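Local coordinates for metal-bound toxin (Helicobacter pylori, PDB 4NRN), which probably acts as an RNA-cleaving toxin of a type II toxin-antitoxin system and binds two zinc ions, at residues 43-56 / 59-71. Residues are numbered along the deposited sequence; the frame is centred on the assembly and turned at random.
Sequences KYKDHPLKGGLKDF and CHLKPDLLLVYQI. With ZN (zinc ion), chain C.
D46 and C59 face each other as an antiparallel non-hydrogen-bonded pair, CA atoms 4.4 Å apart, and just before strand 46-48 H60 N donates to K45 O (2.7 Å); with the H47-E58 backbone pairing this holds edge strand 46-48 against strand 56-60 as a beta hairpin. From this hairpin H47 and H60 converge on one zinc ion: NE2 of H47 lies 2.2 Å from the metal and NE2 of H60 2.0 Å. The rings approach by their edges, planes 42° apart, and E58 completes the protein ligands; E58 also binds a second zinc together with H86, the predicted proton donor. Each imidazole spends its other nitrogen on a carbonyl, from above the carbonyl plane: H47 ND1 on P48 O (2.7 Å) and, more bent, H60 ND1 on P63 O (3.1 Å). L66 CD2 lies over one face of H60. Away from the metal, with D46 CG anti to its own backbone N (chi1 -175°), the carboxylate is carried past the intervening strand to Y69 in strand 65-72. Y69 OH donates to the syn lone pair of D46 OD1 (2.6 Å), carboxylate and ring nearly coplanar, and R57 forms a salt bridge with D46 OD2. Farther along, L49 CD1 packs on V68 CG1 (3.5 Å). With both ND1 atoms donating to carbonyls, each NE2 can offer its lone pair to zinc; these unequal second-shell bonds would help to hold the ring orientations.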
ATOM      1  N   LYS A  43       9.349  -1.735  11.344  1.00 53.35           N
ATOM      2  CA  LYS A  43       8.335  -0.712  11.556  1.00 52.88           C
ATOM      3  C   LYS A  43       7.052  -1.047  10.804  1.00 44.40           C
ATOM      4  O   LYS A  43       5.947  -0.921  11.338  1.00 41.31           O
ATOM      5  CB  LYS A  43       8.875   0.649  11.096  1.00 62.28           C
ATOM      6  CG  LYS A  43       8.097   1.850  11.616  1.00 75.37           C
ATOM      7  CD  LYS A  43       8.944   3.122  11.585  1.00 84.70           C
ATOM      8  CE  LYS A  43       8.368   4.200  12.505  1.00 91.23           C
ATOM      9  NZ  LYS A  43       9.310   5.338  12.735  1.00 93.79           N
ATOM     10  N   TYR A  44       7.214  -1.498   9.565  1.00 33.94           N
ATOM     11  CA  TYR A  44       6.102  -1.570   8.633  1.00 32.74           C
ATOM     12  C   TYR A  44       5.381  -2.912   8.695  1.00 31.77           C
ATOM     13  O   TYR A  44       5.666  -3.818   7.915  1.00 33.54           O
ATOM     14  CB  TYR A  44       6.574  -1.238   7.206  1.00 31.43           C
ATOM     15  CG  TYR A  44       7.400   0.040   7.132  1.00 36.73           C
ATOM     16  CD1 TYR A  44       6.965   1.211   7.750  1.00 42.37           C
ATOM     17  CD2 TYR A  44       8.611   0.072   6.456  1.00 32.42           C
ATOM     18  CE1 TYR A  44       7.713   2.373   7.697  1.00 42.68           C
ATOM     19  CE2 TYR A  44       9.361   1.221   6.394  1.00 36.33           C
ATOM     20  CZ  TYR A  44       8.913   2.374   7.015  1.00 48.96           C
ATOM     21  OH  TYR A  44       9.673   3.528   6.956  1.00 56.73           O
ATOM     22  N   LYS A  45       4.450  -3.019   9.639  1.00 26.20           N
ATOM     23  CA  LYS A  45       3.670  -4.227   9.827  1.00 25.80           C
ATOM     24  C   LYS A  45       2.917  -4.591   8.542  1.00 28.35           C
ATOM     25  O   LYS A  45       2.300  -3.735   7.894  1.00 25.76           O
ATOM     26  CB  LYS A  45       2.740  -4.081  11.036  1.00 29.03           C
ATOM     27  CG  LYS A  45       3.491  -4.121  12.371  1.00 27.26           C
ATOM     28  CD  LYS A  45       2.629  -3.664  13.545  1.00 40.61           C
ATOM     29  CE  LYS A  45       3.440  -3.606  14.842  1.00 47.11           C
ATOM     30  NZ  LYS A  45       2.693  -2.996  15.985  1.00 48.45           N
ATOM     31  N   ASP A  46       3.003  -5.867   8.174  1.00 17.31           N
ATOM     32  CA  ASP A  46       2.524  -6.340   6.882  1.00 18.08           C
ATOM     33  C   ASP A  46       1.845  -7.690   7.033  1.00 20.30           C
ATOM     34  O   ASP A  46       2.464  -8.662   7.470  1.00 25.66           O
ATOM     35  CB  ASP A  46       3.700  -6.478   5.916  1.00 19.33           C
ATOM     36  CG  ASP A  46       3.264  -6.843   4.528  1.00 23.91           C
ATOM     37  OD1 ASP A  46       2.654  -5.983   3.861  1.00 27.16           O
ATOM     38  OD2 ASP A  46       3.531  -7.983   4.095  1.00 24.54           O
ATOM     39  N   HIS A  47       0.575  -7.761   6.667  1.00 19.49           N
ATOM     40  CA  HIS A  47      -0.134  -9.020   6.749  1.00 23.15           C
ATOM     41  C   HIS A  47      -1.243  -9.029   5.708  1.00 23.09           C
ATOM     42  O   HIS A  47      -1.606  -7.989   5.171  1.00 19.74           O
ATOM     43  CB  HIS A  47      -0.716  -9.207   8.154  1.00 18.98           C
ATOM     44  CG  HIS A  47      -1.616  -8.093   8.569  1.00 14.04           C
ATOM     45  ND1 HIS A  47      -2.953  -8.054   8.237  1.00 18.94           N
ATOM     46  CD2 HIS A  47      -1.362  -6.948   9.243  1.00 18.19           C
ATOM     47  CE1 HIS A  47      -3.490  -6.945   8.715  1.00 22.90           C
ATOM     48  NE2 HIS A  47      -2.543  -6.255   9.324  1.00 20.02           N
ATOM     49  N   PRO A  48      -1.775 -10.216   5.407  1.00 23.26           N
ATOM     50  CA  PRO A  48      -2.931 -10.284   4.515  1.00 24.67           C
ATOM     51  C   PRO A  48      -4.135  -9.570   5.113  1.00 28.07           C
ATOM     52  O   PRO A  48      -4.245  -9.447   6.342  1.00 25.78           O
ATOM     53  CB  PRO A  48      -3.211 -11.789   4.427  1.00 22.25           C
ATOM     54  CG  PRO A  48      -1.896 -12.428   4.683  1.00 20.41           C
ATOM     55  CD  PRO A  48      -1.222 -11.551   5.699  1.00 24.10           C
ATOM     56  N   LEU A  49      -5.021  -9.090   4.248  1.00 30.12           N
ATOM     57  CA  LEU A  49      -6.301  -8.567   4.695  1.00 42.10           C
ATOM     58  C   LEU A  49      -7.266  -9.715   4.959  1.00 51.26           C
ATOM     59  O   LEU A  49      -7.721 -10.374   4.020  1.00 43.44           O
ATOM     60  CB  LEU A  49      -6.899  -7.640   3.641  1.00 45.49           C
ATOM     61  CG  LEU A  49      -6.639  -6.150   3.823  1.00 53.93           C
ATOM     62  CD1 LEU A  49      -7.444  -5.356   2.809  1.00 56.53           C
ATOM     63  CD2 LEU A  49      -6.998  -5.741   5.243  1.00 56.57           C
ATOM     64  N   LYS A  50      -7.557  -9.970   6.233  1.00 64.89           N
ATOM     65  CA  LYS A  50      -8.611 -10.914   6.579  1.00 73.04           C
ATOM     66  C   LYS A  50      -9.925 -10.243   6.221  1.00 74.94           C
ATOM     67  O   LYS A  50     -10.167  -9.096   6.607  1.00 74.86           O
ATOM     68  CB  LYS A  50      -8.583 -11.261   8.069  1.00 80.81           C
ATOM     69  CG  LYS A  50      -9.626 -12.300   8.465  1.00 92.15           C
ATOM     70  CD  LYS A  50     -10.199 -12.044   9.860  1.00100.43           C
ATOM     71  CE  LYS A  50      -9.438 -12.781  10.957  1.00104.36           C
ATOM     72  NZ  LYS A  50      -8.038 -12.302  11.151  1.00105.60           N
ATOM     73  N   GLY A  51     -10.767 -10.939   5.470  1.00 75.32           N
ATOM     74  CA  GLY A  51     -11.997 -10.340   4.989  1.00 77.66           C
ATOM     75  C   GLY A  51     -11.889  -9.999   3.518  1.00 79.47           C
ATOM     76  O   GLY A  51     -12.889  -9.747   2.854  1.00 85.83           O
ATOM     77  N   GLY A  52     -10.662  -9.975   3.010  1.00 72.71           N
ATOM     78  CA  GLY A  52     -10.439  -9.902   1.582  1.00 73.95           C
ATOM     79  C   GLY A  52     -10.196 -11.305   1.055  1.00 84.64           C
ATOM     80  O   GLY A  52      -9.103 -11.846   1.227  1.00 91.51           O
ATOM     81  N   LEU A  53     -11.224 -11.894   0.438  1.00 87.26           N
ATOM     82  CA  LEU A  53     -11.139 -13.235  -0.153  1.00 82.07           C
ATOM     83  C   LEU A  53     -10.257 -13.250  -1.406  1.00 86.61           C
ATOM     84  O   LEU A  53     -10.046 -14.293  -2.035  1.00 82.07           O
ATOM     85  CB  LEU A  53     -12.529 -13.770  -0.490  1.00 70.60           C
ATOM     86  CG  LEU A  53     -13.459 -14.075   0.686  1.00 62.76           C
ATOM     87  CD1 LEU A  53     -14.674 -14.873   0.214  1.00 64.01           C
ATOM     88  CD2 LEU A  53     -12.722 -14.813   1.802  1.00 55.34           C
ATOM     89  N   LYS A  54      -9.758 -12.072  -1.767  1.00 93.28           N
ATOM     90  CA  LYS A  54      -8.761 -11.930  -2.820  1.00 93.37           C
ATOM     91  C   LYS A  54      -7.487 -11.491  -2.103  1.00 82.60           C
ATOM     92  O   LYS A  54      -7.565 -10.753  -1.119  1.00 80.77           O
ATOM     93  CB  LYS A  54      -9.210 -10.887  -3.850  1.00 99.70           C
ATOM     94  CG  LYS A  54     -10.736 -10.720  -3.979  1.00103.64           C
ATOM     95  CD  LYS A  54     -11.486 -12.043  -4.165  1.00107.53           C
ATOM     96  CE  LYS A  54     -11.556 -12.489  -5.623  1.00112.25           C
ATOM     97  NZ  LYS A  54     -12.374 -13.735  -5.790  1.00114.95           N
ATOM     98  N   ASP A  55      -6.328 -11.951  -2.571  1.00 76.08           N
ATOM     99  CA  ASP A  55      -5.083 -11.777  -1.816  1.00 73.34           C
ATOM    100  C   ASP A  55      -4.646 -10.321  -1.605  1.00 62.87           C
ATOM    101  O   ASP A  55      -3.548  -9.924  -1.994  1.00 60.01           O
ATOM    102  CB  ASP A  55      -3.937 -12.625  -2.396  1.00 81.90           C
ATOM    103  CG  ASP A  55      -3.603 -12.273  -3.834  1.00 93.60           C
ATOM    104  OD1 ASP A  55      -3.895 -11.138  -4.259  1.00 99.60           O
ATOM    105  OD2 ASP A  55      -3.038 -13.140  -4.539  1.00 96.12           O
ATOM    106  N   PHE A  56      -5.514  -9.541  -0.969  1.00 56.31           N
ATOM    107  CA  PHE A  56      -5.169  -8.206  -0.507  1.00 52.51           C
ATOM    108  C   PHE A  56      -4.263  -8.292   0.721  1.00 44.89           C
ATOM    109  O   PHE A  56      -4.477  -9.125   1.599  1.00 40.58           O
ATOM    110  CB  PHE A  56      -6.426  -7.408  -0.143  1.00 56.52           C
ATOM    111  CG  PHE A  56      -7.149  -6.829  -1.324  1.00 60.32           C
ATOM    112  CD1 PHE A  56      -6.521  -6.704  -2.552  1.00 58.45           C
ATOM    113  CD2 PHE A  56      -8.448  -6.374  -1.194  1.00 65.37           C
ATOM    114  CE1 PHE A  56      -7.182  -6.161  -3.633  1.00 52.98           C
ATOM    115  CE2 PHE A  56      -9.115  -5.822  -2.273  1.00 64.23           C
ATOM    116  CZ  PHE A  56      -8.480  -5.719  -3.492  1.00 58.04           C
ATOM    117  N   CYS A  59      -0.227  -2.982   4.694  1.00 21.08           N
ATOM    118  CA  CYS A  59       1.052  -2.523   5.206  1.00 14.71           C
ATOM    119  C   CYS A  59       0.844  -1.288   6.062  1.00 20.91           C
ATOM    120  O   CYS A  59       0.111  -0.376   5.684  1.00 21.24           O
ATOM    121  CB  CYS A  59       2.024  -2.197   4.061  1.00 13.43           C
ATOM    122  SG  CYS A  59       3.671  -1.920   4.681  1.00 22.21           S
ATOM    123  N   HIS A  60       1.489  -1.269   7.219  1.00 26.37           N
ATOM    124  CA  HIS A  60       1.391  -0.140   8.125  1.00 26.90           C
ATOM    125  C   HIS A  60       2.508   0.870   7.855  1.00 27.56           C
ATOM    126  O   HIS A  60       3.624   0.699   8.334  1.00 23.35           O
ATOM    127  CB  HIS A  60       1.430  -0.640   9.569  1.00 28.85           C
ATOM    128  CG  HIS A  60       0.173  -1.332   9.994  1.00 40.97           C
ATOM    129  ND1 HIS A  60      -0.695  -0.799  10.927  1.00 45.83           N
ATOM    130  CD2 HIS A  60      -0.382  -2.503   9.601  1.00 43.30           C
ATOM    131  CE1 HIS A  60      -1.719  -1.614  11.094  1.00 42.89           C
ATOM    132  NE2 HIS A  60      -1.553  -2.657  10.300  1.00 39.33           N
ATOM    133  N   LEU A  61       2.208   1.902   7.065  1.00 28.70           N
ATOM    134  CA  LEU A  61       3.159   2.978   6.787  1.00 26.36           C
ATOM    135  C   LEU A  61       3.358   3.804   8.054  1.00 29.08           C
ATOM    136  O   LEU A  61       4.444   4.331   8.333  1.00 25.21           O
ATOM    137  CB  LEU A  61       2.652   3.859   5.645  1.00 31.53           C
ATOM    138  CG  LEU A  61       3.066   3.453   4.229  1.00 29.37           C
ATOM    139  CD1 LEU A  61       2.672   2.022   3.972  1.00 27.27           C
ATOM    140  CD2 LEU A  61       2.465   4.392   3.183  1.00 27.96           C
ATOM    141  N   LYS A  62       2.270   3.921   8.799  1.00 28.70           N
ATOM    142  CA  LYS A  62       2.276   4.416  10.159  1.00 30.89           C
ATOM    143  C   LYS A  62       1.240   3.548  10.865  1.00 33.76           C
ATOM    144  O   LYS A  62       0.353   3.007  10.212  1.00 30.14           O
ATOM    145  CB  LYS A  62       1.884   5.894  10.191  1.00 32.87           C
ATOM    146  CG  LYS A  62       2.821   6.809   9.396  1.00 33.94           C
ATOM    147  CD  LYS A  62       2.353   8.261   9.426  1.00 32.99           C
ATOM    148  CE  LYS A  62       3.065   9.103   8.373  1.00 34.87           C
ATOM    149  NZ  LYS A  62       2.502  10.484   8.261  1.00 37.82           N
ATOM    150  N   PRO A  63       1.352   3.382  12.190  1.00 31.62           N
ATOM    151  CA  PRO A  63       0.443   2.441  12.860  1.00 27.18           C
ATOM    152  C   PRO A  63      -1.039   2.608  12.487  1.00 30.07           C
ATOM    153  O   PRO A  63      -1.785   1.628  12.572  1.00 36.33           O
ATOM    154  CB  PRO A  63       0.690   2.715  14.345  1.00 32.53           C
ATOM    155  CG  PRO A  63       2.122   3.178  14.382  1.00 29.83           C
ATOM    156  CD  PRO A  63       2.311   3.991  13.130  1.00 28.25           C
ATOM    157  N   ASP A  64      -1.461   3.800  12.068  1.00 31.75           N
ATOM    158  CA  ASP A  64      -2.793   3.955  11.464  1.00 33.63           C
ATOM    159  C   ASP A  64      -2.805   4.748  10.136  1.00 26.27           C
ATOM    160  O   ASP A  64      -3.691   5.567   9.901  1.00 19.29           O
ATOM    161  CB  ASP A  64      -3.815   4.520  12.463  1.00 34.93           C
ATOM    162  CG  ASP A  64      -5.258   4.250  12.040  1.00 33.65           C
ATOM    163  OD1 ASP A  64      -5.469   3.379  11.173  1.00 36.26           O
ATOM    164  OD2 ASP A  64      -6.185   4.905  12.570  1.00 32.62           O
ATOM    165  N   LEU A  65      -1.808   4.499   9.287  1.00 25.77           N
ATOM    166  CA  LEU A  65      -1.861   4.860   7.867  1.00 27.02           C
ATOM    167  C   LEU A  65      -1.510   3.620   7.053  1.00 28.21           C
ATOM    168  O   LEU A  65      -0.343   3.232   6.955  1.00 25.69           O
ATOM    169  CB  LEU A  65      -0.902   5.997   7.510  1.00 20.28           C
ATOM    170  CG  LEU A  65      -0.751   6.218   5.994  1.00 23.61           C
ATOM    171  CD1 LEU A  65      -1.982   6.887   5.402  1.00 21.85           C
ATOM    172  CD2 LEU A  65       0.496   7.028   5.662  1.00 27.01           C
ATOM    173  N   LEU A  66      -2.540   3.013   6.473  1.00 33.40           N
ATOM    174  CA  LEU A  66      -2.447   1.717   5.809  1.00 24.87           C
ATOM    175  C   LEU A  66      -2.295   1.815   4.289  1.00 23.12           C
ATOM    176  O   LEU A  66      -2.961   2.617   3.626  1.00 22.58           O
ATOM    177  CB  LEU A  66      -3.688   0.883   6.154  1.00 22.76           C
ATOM    178  CG  LEU A  66      -4.094   0.954   7.633  1.00 27.91           C
ATOM    179  CD1 LEU A  66      -5.409   0.213   7.905  1.00 19.03           C
ATOM    180  CD2 LEU A  66      -2.958   0.439   8.530  1.00 22.29           C
ATOM    181  N   LEU A  67      -1.399   0.997   3.749  1.00 19.36           N
ATOM    182  CA  LEU A  67      -1.283   0.803   2.312  1.00 21.38           C
ATOM    183  C   LEU A  67      -1.899  -0.550   2.013  1.00 17.93           C
ATOM    184  O   LEU A  67      -1.319  -1.585   2.362  1.00 22.41           O
ATOM    185  CB  LEU A  67       0.190   0.767   1.903  1.00 29.03           C
ATOM    186  CG  LEU A  67       0.635   0.922   0.441  1.00 35.08           C
ATOM    187  CD1 LEU A  67       2.013   0.278   0.270  1.00 28.85           C
ATOM    188  CD2 LEU A  67      -0.345   0.357  -0.571  1.00 28.27           C
ATOM    189  N   VAL A  68      -3.074  -0.555   1.395  1.00 15.60           N
ATOM    190  CA  VAL A  68      -3.680  -1.814   0.986  1.00 14.99           C
ATOM    191  C   VAL A  68      -3.257  -2.101  -0.442  1.00 21.59           C
ATOM    192  O   VAL A  68      -3.460  -1.280  -1.340  1.00 24.28           O
ATOM    193  CB  VAL A  68      -5.208  -1.796   1.126  1.00 16.95           C
ATOM    194  CG1 VAL A  68      -5.795  -3.117   0.656  1.00 17.18           C
ATOM    195  CG2 VAL A  68      -5.594  -1.529   2.578  1.00 16.42           C
ATOM    196  N   TYR A  69      -2.628  -3.254  -0.646  1.00 20.88           N
ATOM    197  CA  TYR A  69      -2.060  -3.567  -1.947  1.00 18.87           C
ATOM    198  C   TYR A  69      -2.313  -5.004  -2.301  1.00 22.49           C
ATOM    199  O   TYR A  69      -2.686  -5.817  -1.455  1.00 24.78           O
ATOM    200  CB  TYR A  69      -0.551  -3.305  -1.974  1.00 18.61           C
ATOM    201  CG  TYR A  69       0.246  -4.231  -1.079  1.00 23.70           C
ATOM    202  CD1 TYR A  69       0.746  -5.437  -1.556  1.00 15.86           C
ATOM    203  CD2 TYR A  69       0.488  -3.898   0.255  1.00 19.92           C
ATOM    204  CE1 TYR A  69       1.472  -6.275  -0.733  1.00 12.73           C
ATOM    205  CE2 TYR A  69       1.207  -4.733   1.084  1.00 15.45           C
ATOM    206  CZ  TYR A  69       1.701  -5.921   0.583  1.00 15.64           C
ATOM    207  OH  TYR A  69       2.420  -6.754   1.416  1.00 19.78           O
ATOM    208  N   GLN A  70      -2.096  -5.311  -3.569  1.00 24.49           N
ATOM    209  CA  GLN A  70      -2.351  -6.641  -4.073  1.00 21.20           C
ATOM    210  C   GLN A  70      -1.223  -6.961  -5.018  1.00 21.38           C
ATOM    211  O   GLN A  70      -0.945  -6.190  -5.929  1.00 27.83           O
ATOM    212  CB  GLN A  70      -3.689  -6.668  -4.805  1.00 17.41           C
ATOM    213  CG  GLN A  70      -4.127  -8.062  -5.205  1.00 35.52           C
ATOM    214  CD  GLN A  70      -5.306  -8.054  -6.152  1.00 44.82           C
ATOM    215  OE1 GLN A  70      -5.835  -6.997  -6.504  1.00 47.90           O
ATOM    216  NE2 GLN A  70      -5.726  -9.238  -6.571  1.00 51.95           N
ATOM    217  N   ILE A  71      -0.540  -8.074  -4.793  1.00 19.78           N
ATOM    218  CA  ILE A  71       0.429  -8.522  -5.775  1.00 26.31           C
ATOM    219  C   ILE A  71      -0.255  -9.462  -6.741  1.00 24.79           C
ATOM    220  O   ILE A  71      -0.870 -10.448  -6.325  1.00 24.01           O
ATOM    221  CB  ILE A  71       1.645  -9.238  -5.147  1.00 41.04           C
ATOM    222  CG1 ILE A  71       2.498  -8.262  -4.331  1.00 44.32           C
ATOM    223  CG2 ILE A  71       2.501  -9.877  -6.234  1.00 43.88           C
ATOM    224  CD1 ILE A  71       3.878  -8.809  -3.996  1.00 41.31           C
TER
HETATM  225 ZN    ZN C 101      -2.843  -4.149  10.067  1.00 38.88          ZN
HETATM  226  O   HOH W   1       3.788   1.291  11.432  1.00 30.11           O